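Local coordinates for protein putative phosphosugar isomerase (Clostridium difficile, PDB 3G68) that is a double-SIS-domain protein that probably binds and isomerises phosphosugars, its exact substrate and reaction being unproven, at residues M8-V13 with K143-Y148; I260-T265 with K273-L278. All coordinates share one frame; numbering follows the deposited sequence.

Interaction 1 (M8-V13 with K143-Y148)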
loop_
_atom_site.group_PDB
_atom_site.type_symbol
_atom_site.label_atom_id
_atom_site.label_comp_id
_atom_site.label_asym_id
_atom_site.label_seq_id
_atom_site.Cartn_x
_atom_site.Cartn_y
_atom_site.Cartn_z
HETATM N N MSE B 8 -22.514 -26.533 -28.942
HETATM C CA MSE B 8 -23.171 -25.446 -28.154
HETATM C C MSE B 8 -22.120 -24.658 -27.345
HETATM O O MSE B 8 -22.036 -23.444 -27.445
HETATM C CB MSE B 8 -24.247 -25.988 -27.212
HETATM C CG MSE B 8 -25.473 -26.460 -27.930
HETATM SE SE MSE B 8 -26.693 -27.293 -26.696
HETATM C CE MSE B 8 -27.220 -25.453 -25.816
ATOM N N LEU B 9 -21.284 -25.373 -26.597
ATOM C CA LEU B 9 -20.237 -24.745 -25.785
ATOM C C LEU B 9 -19.208 -23.919 -26.597
ATOM O O LEU B 9 -18.680 -22.924 -26.066
ATOM C CB LEU B 9 -19.557 -25.781 -24.878
ATOM C CG LEU B 9 -20.484 -26.342 -23.796
ATOM C CD1 LEU B 9 -19.800 -27.460 -23.014
ATOM C CD2 LEU B 9 -20.967 -25.282 -22.839
ATOM N N GLU B 10 -18.970 -24.296 -27.867
ATOM C CA GLU B 10 -18.083 -23.547 -28.791
ATOM C C GLU B 10 -18.701 -22.223 -29.280
ATOM O O GLU B 10 -17.997 -21.318 -29.762
ATOM C CB GLU B 10 -17.867 -24.407 -30.054
ATOM C CG GLU B 10 -16.750 -23.974 -30.935
ATOM C CD GLU B 10 -16.648 -24.764 -32.225
ATOM O OE1 GLU B 10 -15.787 -24.380 -33.035
ATOM O OE2 GLU B 10 -17.390 -25.732 -32.463
ATOM N N THR B 11 -20.030 -22.134 -29.212
ATOM C CA THR B 11 -20.783 -21.038 -29.800
ATOM C C THR B 11 -20.351 -19.611 -29.355
ATOM O O THR B 11 -20.061 -18.792 -30.224
ATOM C CB THR B 11 -22.319 -21.310 -29.746
ATOM O OG1 THR B 11 -22.571 -22.576 -30.380
ATOM C CG2 THR B 11 -23.079 -20.230 -30.507
ATOM N N PRO B 12 -20.256 -19.312 -28.037
ATOM C CA PRO B 12 -19.762 -17.966 -27.701
ATOM C C PRO B 12 -18.394 -17.560 -28.332
ATOM O O PRO B 12 -18.283 -16.439 -28.844
ATOM C CB PRO B 12 -19.731 -17.978 -26.165
ATOM C CG PRO B 12 -20.818 -18.971 -25.813
ATOM C CD PRO B 12 -20.603 -20.065 -26.822
ATOM N N VAL B 13 -17.421 -18.466 -28.388
ATOM C CA VAL B 13 -16.079 -18.139 -28.964
ATOM C C VAL B 13 -16.223 -17.774 -30.459
ATOM O O VAL B 13 -15.707 -16.768 -30.934
ATOM C CB VAL B 13 -15.056 -19.316 -28.749
ATOM C CG1 VAL B 13 -13.714 -19.030 -29.414
ATOM C CG2 VAL B 13 -14.867 -19.584 -27.274
ATOM N N LYS B 143 -28.083 -29.140 -35.823
ATOM C CA LYS B 143 -27.273 -27.897 -35.747
ATOM C C LYS B 143 -27.753 -26.966 -34.649
ATOM O O LYS B 143 -28.975 -26.732 -34.518
ATOM C CB LYS B 143 -27.313 -27.108 -37.066
ATOM C CG LYS B 143 -26.938 -27.891 -38.343
ATOM C CD LYS B 143 -25.458 -28.153 -38.418
ATOM C CE LYS B 143 -25.036 -28.603 -39.812
ATOM N NZ LYS B 143 -25.368 -29.985 -40.130
ATOM N N THR B 144 -26.790 -26.414 -33.899
ATOM C CA THR B 144 -27.042 -25.465 -32.800
ATOM C C THR B 144 -26.178 -24.243 -33.014
ATOM O O THR B 144 -26.677 -23.152 -33.273
ATOM C CB THR B 144 -26.787 -26.143 -31.431
ATOM O OG1 THR B 144 -25.492 -26.726 -31.405
ATOM C CG2 THR B 144 -27.843 -27.287 -31.164
ATOM N N LYS B 145 -24.876 -24.429 -32.901
ATOM C CA LYS B 145 -23.889 -23.372 -33.171
ATOM C C LYS B 145 -24.196 -22.585 -34.446
ATOM O O LYS B 145 -24.182 -21.359 -34.465
ATOM C CB LYS B 145 -22.498 -24.038 -33.317
ATOM C CG LYS B 145 -21.387 -23.126 -33.760
ATOM C CD LYS B 145 -20.048 -23.873 -33.793
ATOM C CE LYS B 145 -19.959 -24.918 -34.916
ATOM N NZ LYS B 145 -18.505 -25.336 -35.157
ATOM N N GLY B 146 -24.428 -23.308 -35.533
ATOM C CA GLY B 146 -24.711 -22.685 -36.830
ATOM C C GLY B 146 -25.957 -21.818 -36.870
ATOM O O GLY B 146 -25.973 -20.789 -37.548
ATOM N N TYR B 147 -26.971 -22.214 -36.108
ATOM C CA TYR B 147 -28.202 -21.442 -35.989
ATOM C C TYR B 147 -27.880 -20.082 -35.343
ATOM O O TYR B 147 -28.205 -19.055 -35.926
ATOM C CB TYR B 147 -29.268 -22.232 -35.193
ATOM C CG TYR B 147 -30.573 -21.482 -34.962
ATOM C CD1 TYR B 147 -31.337 -21.022 -36.037
ATOM C CD2 TYR B 147 -31.037 -21.207 -33.673
ATOM C CE1 TYR B 147 -32.519 -20.341 -35.830
ATOM C CE2 TYR B 147 -32.226 -20.500 -33.469
ATOM C CZ TYR B 147 -32.960 -20.088 -34.556
ATOM O OH TYR B 147 -34.157 -19.422 -34.393
ATOM N N TYR B 148 -27.271 -20.088 -34.145
ATOM C CA TYR B 148 -26.856 -18.861 -33.438
ATOM C C TYR B 148 -25.940 -17.962 -34.293
ATOM O O TYR B 148 -26.150 -16.757 -34.389
ATOM C CB TYR B 148 -26.153 -19.180 -32.132
ATOM C CG TYR B 148 -27.086 -19.720 -31.077
ATOM C CD1 TYR B 148 -28.056 -18.900 -30.485
ATOM C CD2 TYR B 148 -26.987 -21.032 -30.648
ATOM C CE1 TYR B 148 -28.923 -19.397 -29.507
ATOM C CE2 TYR B 148 -27.834 -21.529 -29.660
ATOM C CZ TYR B 148 -28.797 -20.711 -29.106
ATOM O OH TYR B 148 -29.648 -21.179 -28.144
#
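The N-terminal helix 4-20 of this double-SIS protein lies against the start of helix 145-165, with Met8, Glu10 and Thr11 meeting Thr144, Lys145 and Tyr148. Closest along the backbone are Thr11 and Lys145, their CA atoms 5.1 Å apart. Thr11 splits its branches between two partners. Its OG1 sits 3.2 Å from Lys145 CA and touches CB without a hydrogen bond; the hydroxyl's own bond goes to Tyr7 O, one turn back in its helix. CG2, anti to the backbone N, reaches Tyr148 CB at 3.6 Å, the two side chains crossing at about a right angle. Helix 145-165 begins within the sequence range of the first SIS domain, just after Thr144 at its N-cap position, and helix 4-20 packs against its first turn. Beside this contact Glu10 and Lys145 form a salt bridge: the extended Glu10 chain brings OE2 to 2.9 Å from Lys145 NZ. The ammonium comes from above the carboxylate plane, 46° out of it, and also bonds Cys135 O and Glu137 O, while Glu10 OE1 pairs with Arg14. Met8, a selenomethionine, lays CG 3.5 Å from Thr144 OG1. Helix 316-324 covers this side, Val316 touching both Met8 and Tyr148, and Gln319 OE1 taking a hydrogen bond with Tyr148 OH.

Interaction 2 (I260-T265 with K273-L278)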
loop_
_atom_site.group_PDB
_atom_site.type_symbol
_atom_site.label_atom_id
_atom_site.label_comp_id
_atom_site.label_asym_id
_atom_site.label_seq_id
_atom_site.Cartn_x
_atom_site.Cartn_y
_atom_site.Cartn_z
ATOM N N ILE B 260 -45.562 -29.841 -22.386
ATOM C CA ILE B 260 -45.579 -28.440 -22.857
ATOM C C ILE B 260 -44.461 -27.642 -22.214
ATOM O O ILE B 260 -44.257 -27.686 -20.995
ATOM C CB ILE B 260 -46.906 -27.648 -22.601
ATOM C CG1 ILE B 260 -48.134 -28.432 -23.043
ATOM C CG2 ILE B 260 -46.882 -26.309 -23.357
ATOM C CD1 ILE B 260 -48.549 -29.449 -22.068
ATOM N N PHE B 261 -43.710 -26.936 -23.073
ATOM C CA PHE B 261 -42.639 -26.031 -22.665
ATOM C C PHE B 261 -43.162 -24.632 -22.956
ATOM O O PHE B 261 -43.595 -24.367 -24.096
ATOM C CB PHE B 261 -41.352 -26.256 -23.435
ATOM C CG PHE B 261 -40.698 -27.526 -23.097
ATOM C CD1 PHE B 261 -39.938 -27.627 -21.935
ATOM C CD2 PHE B 261 -40.864 -28.644 -23.889
ATOM C CE1 PHE B 261 -39.337 -28.806 -21.574
ATOM C CE2 PHE B 261 -40.237 -29.856 -23.546
ATOM C CZ PHE B 261 -39.472 -29.934 -22.387
ATOM N N ILE B 262 -43.177 -23.781 -21.929
ATOM C CA ILE B 262 -43.589 -22.380 -22.078
ATOM C C ILE B 262 -42.338 -21.499 -21.948
ATOM O O ILE B 262 -41.665 -21.497 -20.918
ATOM C CB ILE B 262 -44.691 -21.973 -21.074
ATOM C CG1 ILE B 262 -45.942 -22.868 -21.316
ATOM C CG2 ILE B 262 -45.064 -20.490 -21.267
ATOM C CD1 ILE B 262 -47.210 -22.502 -20.523
ATOM N N LEU B 263 -42.029 -20.787 -23.028
ATOM C CA LEU B 263 -40.894 -19.861 -23.090
ATOM C C LEU B 263 -41.504 -18.507 -22.731
ATOM O O LEU B 263 -42.141 -17.869 -23.560
ATOM C CB LEU B 263 -40.303 -19.876 -24.498
ATOM C CG LEU B 263 -39.826 -21.241 -25.020
ATOM C CD1 LEU B 263 -39.182 -21.063 -26.431
ATOM C CD2 LEU B 263 -38.844 -21.848 -24.046
ATOM N N ASP B 264 -41.361 -18.128 -21.468
ATOM C CA ASP B 264 -42.009 -16.946 -20.906
ATOM C C ASP B 264 -41.076 -15.726 -20.916
ATOM O O ASP B 264 -40.191 -15.578 -20.065
ATOM C CB ASP B 264 -42.526 -17.260 -19.496
ATOM C CG ASP B 264 -43.157 -16.044 -18.810
ATOM O OD1 ASP B 264 -43.543 -15.077 -19.505
ATOM O OD2 ASP B 264 -43.252 -16.065 -17.569
ATOM N N THR B 265 -41.319 -14.825 -21.862
ATOM C CA THR B 265 -40.477 -13.613 -22.003
ATOM C C THR B 265 -40.874 -12.450 -21.092
ATOM O O THR B 265 -40.214 -11.404 -21.112
ATOM C CB THR B 265 -40.427 -13.109 -23.447
ATOM O OG1 THR B 265 -41.710 -12.608 -23.820
ATOM C CG2 THR B 265 -39.972 -14.213 -24.408
ATOM N N LYS B 273 -52.171 -17.717 -16.001
ATOM C CA LYS B 273 -53.453 -18.389 -16.258
ATOM C C LYS B 273 -53.302 -19.552 -17.254
ATOM O O LYS B 273 -53.936 -20.586 -17.084
ATOM C CB LYS B 273 -54.539 -17.397 -16.749
ATOM C CG LYS B 273 -54.950 -16.351 -15.697
ATOM C CD LYS B 273 -55.967 -15.328 -16.216
HETATM N N MSE B 274 -52.479 -19.373 -18.287
HETATM C CA MSE B 274 -52.223 -20.439 -19.263
HETATM C C MSE B 274 -51.651 -21.664 -18.517
HETATM O O MSE B 274 -52.154 -22.781 -18.676
HETATM C CB MSE B 274 -51.243 -19.972 -20.354
HETATM C CG MSE B 274 -50.855 -21.044 -21.385
HETATM SE SE MSE B 274 -52.354 -21.568 -22.483
HETATM C CE MSE B 274 -52.232 -20.180 -23.965
ATOM N N ILE B 275 -50.614 -21.434 -17.704
ATOM C CA ILE B 275 -49.939 -22.499 -16.956
ATOM C C ILE B 275 -50.929 -23.212 -16.029
ATOM O O ILE B 275 -50.955 -24.441 -15.961
ATOM C CB ILE B 275 -48.698 -21.980 -16.174
ATOM C CG1 ILE B 275 -47.600 -21.542 -17.173
ATOM C CG2 ILE B 275 -48.169 -23.074 -15.243
ATOM C CD1 ILE B 275 -46.453 -20.721 -16.572
ATOM N N ASP B 276 -51.742 -22.440 -15.327
ATOM C CA ASP B 276 -52.728 -23.014 -14.413
ATOM C C ASP B 276 -53.753 -23.877 -15.142
ATOM O O ASP B 276 -54.022 -24.994 -14.698
ATOM C CB ASP B 276 -53.405 -21.914 -13.567
ATOM C CG ASP B 276 -52.416 -21.213 -12.592
ATOM O OD1 ASP B 276 -51.230 -21.650 -12.461
ATOM O OD2 ASP B 276 -52.831 -20.209 -11.952
ATOM N N VAL B 277 -54.307 -23.389 -16.251
ATOM C CA VAL B 277 -55.295 -24.179 -17.010
ATOM C C VAL B 277 -54.655 -25.462 -17.537
ATOM O O VAL B 277 -55.181 -26.583 -17.329
ATOM C CB VAL B 277 -55.946 -23.381 -18.159
ATOM C CG1 VAL B 277 -56.876 -24.271 -19.003
ATOM C CG2 VAL B 277 -56.691 -22.170 -17.584
ATOM N N LEU B 278 -53.491 -25.325 -18.170
ATOM C CA LEU B 278 -52.844 -26.521 -18.730
ATOM C C LEU B 278 -52.400 -27.510 -17.666
ATOM O O LEU B 278 -52.414 -28.717 -17.913
ATOM C CB LEU B 278 -51.643 -26.139 -19.600
ATOM C CG LEU B 278 -51.958 -25.328 -20.843
ATOM C CD1 LEU B 278 -50.669 -24.837 -21.511
ATOM C CD2 LEU B 278 -52.822 -26.172 -21.778
#
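Ile262 CD1 is the hub of this contact, touching Met274, Ile275 and Leu278 of helix 271-279. Strand and helix are the first two elements of a beta-alpha-beta unit completed by strand 284-289, in the second of the chain's two parallel five-stranded sheets. As befits a helix returning over such a sheet, the segment axes run nearly antiparallel, at 171°, and approach to 10.8 Å. Ile262 reaches into that gap with CG1 anti to its own carbonyl carbon (chi1 -60°) and CD1 carried on by an extended chi2 of -173°. The methyl comes 4.0 Å from Met274 CG and 4.3 Å from Leu278 CD1.

The strand is held on both sides: Ile260 and Ile262 bond Phe286 of strand 284-289 through their backbones, and Phe261 bonds Arg212 and Ile214 of strand 210-215. Leu278 also rests on Ile214 and Val285, Ile275 on Ala287. Met274, a selenomethionine, turns to Phe243, Phe246 and Ile247 of helix 243-250, joining the two helices over the strands. The tightest approach is between the isoleucines, whose side chains cross obliquely with Ile262 CD1 3.5 Å from Ile275 CG1.

Overall arrangement
Interaction 1 joins pieces far apart in sequence, segments 130 residues apart at their closest ends, one in the N-terminal helix, the other at the start of helix 145-165; interaction 2 stays within one beta-alpha-beta unit, its segments eight residues apart. They share no helix or strand: their centres lie 27 Å apart, their nearest atoms about 10 Å. Both are largely buried, but interaction 1 is nearer the middle of the chain, 11 Å from its centre against 21 Å. Chemistry follows place. The helix-helix contact mixes methyl packing with a salt bridge whose lysine also satisfies backbone carbonyls, whereas the strand-helix contact is purely apolar, at the sheet-facing side of a helix whose other face is exposed.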